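PDB 4B4H: beta-1,4-exocellulase from Thermobifida fusca, which probably hydrolyses the beta-1,4-glycosidic bonds of cellulose as a glycoside hydrolase family 6 cellobiohydrolase, this chain being its catalytic domain. Local coordinates for residues 202-205 / 206-209; 117-120 / 121-124; 409-412 / 413-417. One frame throughout, in Å; residues are numbered along the deposited sequence.

The three contacts lie far apart in one catalytic domain and touch nowhere. Along the chain contact 2 comes first, on the last turn of helix 103-121 and the loop before strand 127-133. Contact 1 follows on helix 198-209, ahead of strand 221-224, and contact 3 closes the series on helix 406-414, near the C-terminus. The centres of contacts 1 and 2 are about 28 Å apart, and that of contact 3 lies about 36 Å and 37 Å from theirs, with contacts 1 and 3 on opposite sides of the chain's centre. Contacts 1 and 2 belong to the helical layer round the parallel sheet; all three are separate local contacts, not joint parts of one site.

Contact 1: 202-205 / 206-209; sequences VDIF and YEAA
Ile-204 and Glu-207, three residues apart on one helix, meet because each sends its main branch anti to its own backbone N: CG1 of Ile-204 at chi1 -158° and CG of Glu-207 at chi1 -177°. The glutamate continues fully extended and passes the isoleucine at an angle, with its carboxylate oxygen OE1 of Glu-207 coming 3.9 Å from CG1 of Ile-204. A carboxylate oxygen resting on a methylene makes only a loose van der Waals contact. The firmer connection is in the backbone, where four successive i to i+4 bonds span the segments. Tyr-206 N reaches Val-202 O at 3.1 Å. Glu-207 N reaches Asp-203 O at 2.9 Å. The next two bonds, Ala-208 N to Ile-204 O and Ala-209 N to Phe-205 O, are both 3.0 Å. These similar lengths, N-H...O angles all above 150° and helical phi/psi values at all eight residues together show a regular alpha-helix here. Beta carbons fill in around the same acceptors: CB of Tyr-206 lies 3.4 Å from Asp-203 O, and CB of Ala-209 lies 3.5 Å from Phe-205 O. Beyond CB, the rings of Phe-205 and Tyr-206 leave this local contact and pack on other parts of the protein. Helix 198-209 belongs to the connection between strands 180-185 and 221-224, parallel neighbours in the main sheet. Helix 262-276 packs on one flank, where Leu-273 touches Phe-205 and Lys-276 forms a salt bridge with Asp-203, while Ile-204 leans on helix 140-143 and Glu-207 and Ala-208 meet Val-164 and Val-167 of helix 162-175.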
ATOM      1  N   VAL A 202      -0.040  14.475  -8.088  1.00 11.08           N
ATOM      2  CA  VAL A 202       1.088  15.230  -7.536  1.00 10.85           C
ATOM      3  C   VAL A 202       0.594  16.511  -6.863  1.00 10.97           C
ATOM      4  O   VAL A 202       1.016  16.846  -5.744  1.00 10.33           O
ATOM      5  CB  VAL A 202       2.156  15.540  -8.607  1.00 10.91           C
ATOM      6  CG1 VAL A 202       3.175  16.543  -8.093  1.00 11.05           C
ATOM      7  CG2 VAL A 202       2.823  14.251  -9.078  1.00 10.98           C
ATOM      8  N   ASP A 203      -0.327  17.198  -7.540  1.00 10.97           N
ATOM      9  CA  ASP A 203      -0.899  18.438  -7.030  1.00 11.31           C
ATOM     10  C   ASP A 203      -1.620  18.225  -5.707  1.00 10.68           C
ATOM     11  O   ASP A 203      -1.430  19.018  -4.774  1.00 10.58           O
ATOM     12  CB  ASP A 203      -1.847  19.066  -8.054  1.00 12.41           C
ATOM     13  CG  ASP A 203      -1.117  19.613  -9.265  1.00 12.77           C
ATOM     14  OD1 ASP A 203       0.118  19.807  -9.189  1.00 13.69           O
ATOM     15  OD2 ASP A 203      -1.778  19.870 -10.297  1.00 13.57           O
ATOM     16  N   ILE A 204      -2.413  17.152  -5.634  1.00 10.72           N
ATOM     17  CA  ILE A 204      -3.166  16.821  -4.427  1.00 10.11           C
ATOM     18  C   ILE A 204      -2.275  16.371  -3.262  1.00  9.77           C
ATOM     19  O   ILE A 204      -2.559  16.693  -2.114  1.00  9.50           O
ATOM     20  CB  ILE A 204      -4.340  15.828  -4.674  1.00 10.29           C
ATOM     21  CG1 ILE A 204      -5.371  15.966  -3.548  1.00 10.49           C
ATOM     22  CG2 ILE A 204      -3.872  14.383  -4.810  1.00 10.56           C
ATOM     23  CD1 ILE A 204      -6.723  15.366  -3.834  1.00 10.80           C
ATOM     24  N   PHE A 205      -1.192  15.656  -3.562  1.00  9.36           N
ATOM     25  CA  PHE A 205      -0.224  15.316  -2.509  1.00  9.48           C
ATOM     26  C   PHE A 205       0.332  16.587  -1.864  1.00  9.54           C
ATOM     27  O   PHE A 205       0.470  16.674  -0.635  1.00  9.00           O
ATOM     28  CB  PHE A 205       0.921  14.468  -3.071  1.00  9.48           C
ATOM     29  CG  PHE A 205       0.493  13.120  -3.594  1.00  9.39           C
ATOM     30  CD1 PHE A 205      -0.619  12.461  -3.069  1.00  9.49           C
ATOM     31  CD2 PHE A 205       1.232  12.490  -4.591  1.00  9.28           C
ATOM     32  CE1 PHE A 205      -0.996  11.219  -3.557  1.00  9.31           C
ATOM     33  CE2 PHE A 205       0.865  11.243  -5.080  1.00  9.68           C
ATOM     34  CZ  PHE A 205      -0.253  10.608  -4.560  1.00  9.30           C
ATOM     35  N   TYR A 206       0.607  17.575  -2.714  1.00  9.71           N
ATOM     36  CA  TYR A 206       1.195  18.843  -2.297  1.00 10.24           C
ATOM     37  C   TYR A 206       0.184  19.642  -1.490  1.00 10.19           C
ATOM     38  O   TYR A 206       0.518  20.187  -0.447  1.00 10.42           O
ATOM     39  CB  TYR A 206       1.680  19.635  -3.518  1.00 11.16           C
ATOM     40  CG  TYR A 206       2.463  20.890  -3.167  1.00 11.75           C
ATOM     41  CD1 TYR A 206       3.841  20.831  -2.881  1.00 11.98           C
ATOM     42  CD2 TYR A 206       1.835  22.128  -3.115  1.00 12.25           C
ATOM     43  CE1 TYR A 206       4.551  21.975  -2.546  1.00 12.64           C
ATOM     44  CE2 TYR A 206       2.540  23.277  -2.790  1.00 12.53           C
ATOM     45  CZ  TYR A 206       3.890  23.196  -2.510  1.00 12.89           C
ATOM     46  OH  TYR A 206       4.575  24.338  -2.187  1.00 13.54           O
ATOM     47  N   GLU A 207      -1.059  19.673  -1.961  1.00 10.13           N
ATOM     48  CA  GLU A 207      -2.156  20.299  -1.224  1.00 10.33           C
ATOM     49  C   GLU A 207      -2.222  19.744   0.204  1.00  9.90           C
ATOM     50  O   GLU A 207      -2.231  20.524   1.160  1.00 10.05           O
ATOM     51  CB  GLU A 207      -3.491  20.112  -1.959  1.00 10.98           C
ATOM     52  CG  GLU A 207      -4.690  20.800  -1.310  1.00 11.95           C
ATOM     53  CD  GLU A 207      -6.004  20.533  -2.039  1.00 12.87           C
ATOM     54  OE1 GLU A 207      -6.019  19.726  -2.987  1.00 14.24           O
ATOM     55  OE2 GLU A 207      -7.033  21.131  -1.654  1.00 14.27           O
ATOM     56  N   ALA A 208      -2.237  18.413   0.329  1.00  9.40           N
ATOM     57  CA  ALA A 208      -2.351  17.730   1.642  1.00  8.95           C
ATOM     58  C   ALA A 208      -1.191  18.065   2.568  1.00  8.76           C
ATOM     59  O   ALA A 208      -1.377  18.344   3.751  1.00  8.51           O
ATOM     60  CB  ALA A 208      -2.449  16.217   1.462  1.00  9.05           C
ATOM     61  N   ALA A 209       0.012  18.013   2.014  1.00  8.66           N
ATOM     62  CA  ALA A 209       1.236  18.320   2.754  1.00  8.74           C
ATOM     63  C   ALA A 209       1.289  19.744   3.288  1.00  8.81           C
ATOM     64  O   ALA A 209       2.026  20.028   4.227  1.00  8.28           O
ATOM     65  CB  ALA A 209       2.428  18.065   1.862  1.00  8.97           C
TER

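Contact 2: 117-120 / 121-124; sequences IMWD and FADY
From Ile-117 to Tyr-124 the backbone passes from helix into a turn, and its hydrogen bonds record the change. The amide of Phe-121 still addresses the carbonyl four residues back, Phe-121 N to Ile-117 O, but weakly, at 3.4 Å. One residue on, Ala-122 N bonds to Trp-119 O, three residues back, at 3.0 Å; the donor sits well above the carbonyl plane, and the C=O...N angle is just 116°, a sharply bent approach. Another three-residue bond, Asp-123 N to Asp-120 O, is weak, and Tyr-124 N to Phe-121 O then closes a type I beta turn. Among the side chains, Ile-117 and Phe-121 run side by side in the same direction. CG2 of Ile-117, held anti to its backbone nitrogen by a chi1 of -62° for CG1, meets CE1 of Phe-121 at 3.9 Å. The carbonyl O of Ile-117 lies in the plane of that ring, at its edge, 3.1 Å from CD1 of Phe-121, so the phenyl C-H edge faces the oxygen. Leu-63 of helix 59-70 touches both side chains. CB of Ala-122 lies 4.3 Å from CE3 of Trp-119, and Pro-178 packs against both residues. Asp-123 turns its carboxylate back toward Asp-120, its CG lodged between backbone N and carbonyl carbon (chi1 68°). A helical stretch whose last amides include three-residue bonds, from Ala-122 and Asp-123, and which runs into a type I turn is characteristic of a helix C-terminus, here in the beta-alpha-beta crossover that leads from strand 75-81 to its parallel neighbour 127-133.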
ATOM      1  N   ILE A 117       1.536   8.471  22.106  1.00 10.18           N
ATOM      2  CA  ILE A 117       2.370   7.286  22.314  1.00  9.89           C
ATOM      3  C   ILE A 117       3.730   7.407  21.616  1.00  9.79           C
ATOM      4  O   ILE A 117       4.769   7.069  22.192  1.00 10.43           O
ATOM      5  CB  ILE A 117       1.673   5.988  21.874  1.00 10.10           C
ATOM      6  CG1 ILE A 117       0.409   5.756  22.711  1.00  9.82           C
ATOM      7  CG2 ILE A 117       2.628   4.802  21.970  1.00 10.07           C
ATOM      8  CD1 ILE A 117      -0.439   4.598  22.229  1.00 10.16           C
ATOM      9  N   MET A 118       3.744   7.908  20.383  1.00  9.36           N
ATOM     10  CA  MET A 118       5.020   8.021  19.673  1.00  9.23           C
ATOM     11  C   MET A 118       5.957   9.020  20.348  1.00  9.58           C
ATOM     12  O   MET A 118       7.174   8.820  20.385  1.00  9.66           O
ATOM     13  CB  MET A 118       4.803   8.335  18.192  1.00  8.79           C
ATOM     14  CG  MET A 118       4.060   7.201  17.498  1.00  8.61           C
ATOM     15  SD  MET A 118       3.874   7.498  15.750  1.00  8.74           S
ATOM     16  CE  MET A 118       3.141   5.962  15.192  1.00  8.99           C
ATOM     17  N   TRP A 119       5.386  10.088  20.890  1.00  9.92           N
ATOM     18  CA  TRP A 119       6.172  11.060  21.624  1.00 10.55           C
ATOM     19  C   TRP A 119       6.914  10.406  22.753  1.00 11.01           C
ATOM     20  O   TRP A 119       8.091  10.675  22.938  1.00 10.83           O
ATOM     21  CB  TRP A 119       5.303  12.205  22.134  1.00 10.54           C
ATOM     22  CG  TRP A 119       5.277  13.398  21.219  1.00 10.61           C
ATOM     23  CD1 TRP A 119       4.192  13.905  20.510  1.00 10.69           C
ATOM     24  CD2 TRP A 119       6.395  14.297  20.902  1.00 10.46           C
ATOM     25  NE1 TRP A 119       4.551  15.012  19.784  1.00 10.55           N
ATOM     26  CE2 TRP A 119       5.864  15.306  19.973  1.00 10.38           C
ATOM     27  CE3 TRP A 119       7.744  14.355  21.261  1.00 10.42           C
ATOM     28  CZ2 TRP A 119       6.655  16.315  19.460  1.00 10.20           C
ATOM     29  CZ3 TRP A 119       8.526  15.390  20.750  1.00 10.33           C
ATOM     30  CH2 TRP A 119       7.998  16.339  19.862  1.00 10.19           C
ATOM     31  N   ASP A 120       6.254   9.540  23.522  1.00 11.77           N
ATOM     32  CA  ASP A 120       6.933   8.867  24.626  1.00 12.80           C
ATOM     33  C   ASP A 120       8.212   8.240  24.107  1.00 13.17           C
ATOM     34  O   ASP A 120       9.295   8.443  24.667  1.00 13.91           O
ATOM     35  CB  ASP A 120       6.069   7.767  25.232  1.00 13.65           C
ATOM     36  CG  ASP A 120       4.846   8.304  25.951  1.00 14.19           C
ATOM     37  OD1 ASP A 120       4.872   9.458  26.431  1.00 15.69           O
ATOM     38  OD2 ASP A 120       3.853   7.558  26.032  1.00 15.21           O
ATOM     39  N   PHE A 121       8.081   7.510  23.003  1.00 12.93           N
ATOM     40  CA  PHE A 121       9.188   6.743  22.454  1.00 12.81           C
ATOM     41  C   PHE A 121      10.310   7.550  21.780  1.00 13.05           C
ATOM     42  O   PHE A 121      11.362   7.002  21.461  1.00 12.85           O
ATOM     43  CB  PHE A 121       8.641   5.600  21.588  1.00 12.62           C
ATOM     44  CG  PHE A 121       7.963   4.520  22.398  1.00 12.38           C
ATOM     45  CD1 PHE A 121       6.626   4.641  22.789  1.00 12.04           C
ATOM     46  CD2 PHE A 121       8.681   3.402  22.828  1.00 12.41           C
ATOM     47  CE1 PHE A 121       6.018   3.657  23.558  1.00 11.83           C
ATOM     48  CE2 PHE A 121       8.081   2.424  23.606  1.00 11.92           C
ATOM     49  CZ  PHE A 121       6.743   2.540  23.962  1.00 12.28           C
ATOM     50  N   ALA A 122      10.103   8.857  21.610  1.00 12.70           N
ATOM     51  CA  ALA A 122      11.104   9.743  21.028  1.00 12.98           C
ATOM     52  C   ALA A 122      12.368   9.792  21.875  1.00 13.49           C
ATOM     53  O   ALA A 122      13.442  10.148  21.379  1.00 13.58           O
ATOM     54  CB  ALA A 122      10.540  11.145  20.854  1.00 12.39           C
ATOM     55  N   ASP A 123      12.223   9.418  23.146  1.00 14.22           N
ATOM     56  CA  ASP A 123      13.326   9.384  24.103  1.00 15.81           C
ATOM     57  C   ASP A 123      14.389   8.331  23.775  1.00 16.44           C
ATOM     58  O   ASP A 123      15.518   8.409  24.264  1.00 16.83           O
ATOM     59  CB  ASP A 123      12.804   9.222  25.541  1.00 16.50           C
ATOM     60  CG  ASP A 123      12.176   7.852  25.815  1.00 16.87           C
ATOM     61  OD1 ASP A 123      11.720   7.156  24.876  1.00 16.93           O
ATOM     62  OD2 ASP A 123      12.130   7.478  27.008  1.00 18.04           O
ATOM     63  N   TYR A 124      14.023   7.354  22.953  1.00 16.42           N
ATOM     64  CA  TYR A 124      14.974   6.364  22.480  1.00 16.74           C
ATOM     65  C   TYR A 124      15.443   6.704  21.073  1.00 16.61           C
ATOM     66  O   TYR A 124      14.702   6.523  20.102  1.00 16.16           O
ATOM     67  CB  TYR A 124      14.397   4.948  22.564  1.00 17.29           C
ATOM     68  CG  TYR A 124      15.328   3.886  22.015  1.00 17.47           C
ATOM     69  CD1 TYR A 124      16.706   3.944  22.253  1.00 17.54           C
ATOM     70  CD2 TYR A 124      14.834   2.819  21.274  1.00 17.04           C
ATOM     71  CE1 TYR A 124      17.560   2.985  21.743  1.00 17.88           C
ATOM     72  CE2 TYR A 124      15.681   1.845  20.765  1.00 17.77           C
ATOM     73  CZ  TYR A 124      17.040   1.931  21.009  1.00 17.59           C
ATOM     74  OH  TYR A 124      17.890   0.970  20.509  1.00 17.26           O
TER

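Contact 3: 409-412 / 413-417; sequences FREL and LANAY
The C-terminal turn of helix 406-414 holds this contact, in which Phe-409 meets Leu-413 and Glu-411 meets Asn-415, each pair four residues apart. CE2 of the Phe-409 ring is 4.1 Å from CD2 of Leu-413, an oblique approach that is purely apolar. The methylene CG of Glu-411 lies 3.7 Å from ND2 of Asn-415, and the carboxylate and amide planes are only 18° apart. In the glutamate CG lies opposite the backbone N (chi1 -175°) and the chain continues extended through chi2 172°. Both polar ends find partners on the same neighbouring loop: OE1 of Glu-411 accepts from Gly-331 N, while ND2 of Asn-415 gives a weak bond to Gly-331 O. The backbone shows where the helix stops. Leu-413 N to Phe-409 O, at 2.8 Å, and Ala-414 N to Arg-410 O, at 2.9 Å, are ordinary helical bonds. Asn-415, the first residue to leave helical backbone angles, divides its amide N between Glu-411 O at 3.0 Å and, weakly, Leu-412 O at 3.4 Å. The Leu-412 side chain is about 8 Å from those of Lys-353 and Asp-359, the predicted substrate-binding and proton-acceptor residues. The turn packs mainly among loops: Leu-412 touches Ala-332 and pairs its backbone with Leu-334, Leu-413 rests on Leu-420, and Phe-409 meets Trp-404 and Glu-25, next to helix 16-24.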
ATOM      1  N   PHE A 409      -2.069 -17.913   2.243  1.00  9.06           N
ATOM      2  CA  PHE A 409      -0.668 -17.935   2.671  1.00  9.25           C
ATOM      3  C   PHE A 409       0.126 -19.064   1.996  1.00  9.07           C
ATOM      4  O   PHE A 409       1.233 -18.843   1.500  1.00  9.13           O
ATOM      5  CB  PHE A 409      -0.515 -17.989   4.194  1.00  9.56           C
ATOM      6  CG  PHE A 409       0.917 -17.955   4.651  1.00  9.91           C
ATOM      7  CD1 PHE A 409       1.565 -16.740   4.904  1.00 10.14           C
ATOM      8  CD2 PHE A 409       1.623 -19.146   4.836  1.00 10.19           C
ATOM      9  CE1 PHE A 409       2.890 -16.722   5.327  1.00 10.50           C
ATOM     10  CE2 PHE A 409       2.949 -19.123   5.246  1.00 10.63           C
ATOM     11  CZ  PHE A 409       3.573 -17.913   5.497  1.00 10.69           C
ATOM     12  N   ARG A 410      -0.428 -20.271   1.989  1.00  9.70           N
ATOM     13  CA  ARG A 410       0.222 -21.389   1.289  1.00 10.10           C
ATOM     14  C   ARG A 410       0.509 -21.088  -0.187  1.00  9.84           C
ATOM     15  O   ARG A 410       1.585 -21.421  -0.697  1.00  9.90           O
ATOM     16  CB  ARG A 410      -0.604 -22.675   1.411  1.00 10.80           C
ATOM     17  CG  ARG A 410      -0.630 -23.241   2.814  1.00 11.97           C
ATOM     18  CD  ARG A 410      -1.769 -24.221   2.992  1.00 13.56           C
ATOM     19  NE  ARG A 410      -1.631 -25.450   2.210  1.00 14.53           N
ATOM     20  CZ  ARG A 410      -2.657 -26.120   1.681  1.00 15.01           C
ATOM     21  NH1 ARG A 410      -3.899 -25.673   1.829  1.00 15.83           N
ATOM     22  NH2 ARG A 410      -2.446 -27.233   0.995  1.00 14.95           N
ATOM     23  N   GLU A 411      -0.447 -20.477  -0.880  1.00  9.63           N
ATOM     24  CA  GLU A 411      -0.277 -20.069  -2.270  1.00  9.24           C
ATOM     25  C   GLU A 411       0.774 -18.979  -2.419  1.00  8.93           C
ATOM     26  O   GLU A 411       1.669 -19.077  -3.270  1.00  9.09           O
ATOM     27  CB  GLU A 411      -1.591 -19.589  -2.880  1.00  9.46           C
ATOM     28  CG  GLU A 411      -1.462 -19.285  -4.361  1.00  9.54           C
ATOM     29  CD  GLU A 411      -2.784 -18.997  -5.029  1.00  9.79           C
ATOM     30  OE1 GLU A 411      -3.385 -17.928  -4.767  1.00  9.27           O
ATOM     31  OE2 GLU A 411      -3.205 -19.837  -5.847  1.00 10.57           O
ATOM     32  N   LEU A 412       0.668 -17.940  -1.592  1.00  8.75           N
ATOM     33  CA  LEU A 412       1.657 -16.863  -1.601  1.00  8.65           C
ATOM     34  C   LEU A 412       3.039 -17.430  -1.385  1.00  8.63           C
ATOM     35  O   LEU A 412       3.972 -17.025  -2.058  1.00  8.49           O
ATOM     36  CB  LEU A 412       1.361 -15.791  -0.548  1.00  8.53           C
ATOM     37  CG  LEU A 412       0.155 -14.864  -0.783  1.00  8.52           C
ATOM     38  CD1 LEU A 412      -0.232 -14.088   0.467  1.00  8.68           C
ATOM     39  CD2 LEU A 412       0.339 -13.909  -1.958  1.00  8.56           C
ATOM     40  N   LEU A 413       3.136 -18.366  -0.440  1.00  9.00           N
ATOM     41  CA  LEU A 413       4.396 -18.989  -0.092  1.00  9.54           C
ATOM     42  C   LEU A 413       4.964 -19.823  -1.242  1.00  9.28           C
ATOM     43  O   LEU A 413       6.152 -19.735  -1.505  1.00  9.63           O
ATOM     44  CB  LEU A 413       4.239 -19.841   1.164  1.00 10.04           C
ATOM     45  CG  LEU A 413       5.516 -20.387   1.798  1.00 10.62           C
ATOM     46  CD1 LEU A 413       6.251 -19.272   2.521  1.00 11.09           C
ATOM     47  CD2 LEU A 413       5.198 -21.504   2.764  1.00 10.59           C
ATOM     48  N   ALA A 414       4.137 -20.612  -1.928  1.00  9.19           N
ATOM     49  CA  ALA A 414       4.645 -21.452  -3.027  1.00  9.32           C
ATOM     50  C   ALA A 414       5.011 -20.629  -4.268  1.00  9.48           C
ATOM     51  O   ALA A 414       5.831 -21.045  -5.106  1.00  9.78           O
ATOM     52  CB  ALA A 414       3.645 -22.553  -3.375  1.00  9.14           C
ATOM     53  N   ASN A 415       4.417 -19.448  -4.379  1.00  9.15           N
ATOM     54  CA  ASN A 415       4.616 -18.581  -5.538  1.00  9.15           C
ATOM     55  C   ASN A 415       5.625 -17.451  -5.296  1.00  8.91           C
ATOM     56  O   ASN A 415       5.782 -16.554  -6.117  1.00  8.55           O
ATOM     57  CB  ASN A 415       3.263 -18.038  -6.014  1.00  9.56           C
ATOM     58  CG  ASN A 415       2.433 -19.080  -6.729  1.00  9.63           C
ATOM     59  OD1 ASN A 415       2.938 -20.123  -7.138  1.00  9.89           O
ATOM     60  ND2 ASN A 415       1.132 -18.797  -6.889  1.00  9.65           N
ATOM     61  N   ALA A 416       6.342 -17.529  -4.184  1.00  8.81           N
ATOM     62  CA  ALA A 416       7.351 -16.531  -3.829  1.00  8.97           C
ATOM     63  C   ALA A 416       8.378 -16.353  -4.955  1.00  9.41           C
ATOM     64  O   ALA A 416       8.798 -17.334  -5.563  1.00  9.35           O
ATOM     65  CB  ALA A 416       8.038 -16.918  -2.532  1.00  9.00           C
ATOM     66  N   TYR A 417       8.738 -15.103  -5.241  1.00  9.72           N
ATOM     67  CA  TYR A 417       9.817 -14.767  -6.154  1.00 10.49           C
ATOM     68  C   TYR A 417      10.565 -13.571  -5.587  1.00 10.47           C
ATOM     69  O   TYR A 417       9.936 -12.593  -5.199  1.00  9.73           O
ATOM     70  CB  TYR A 417       9.313 -14.440  -7.560  1.00 10.86           C
ATOM     71  CG  TYR A 417      10.428 -14.559  -8.581  1.00 11.64           C
ATOM     72  CD1 TYR A 417      10.708 -15.785  -9.180  1.00 11.90           C
ATOM     73  CD2 TYR A 417      11.225 -13.458  -8.924  1.00 11.89           C
ATOM     74  CE1 TYR A 417      11.739 -15.916 -10.095  1.00 12.77           C
ATOM     75  CE2 TYR A 417      12.260 -13.587  -9.854  1.00 13.00           C
ATOM     76  CZ  TYR A 417      12.501 -14.820 -10.438  1.00 13.32           C
ATOM     77  OH  TYR A 417      13.516 -14.994 -11.365  1.00 14.21           O
TER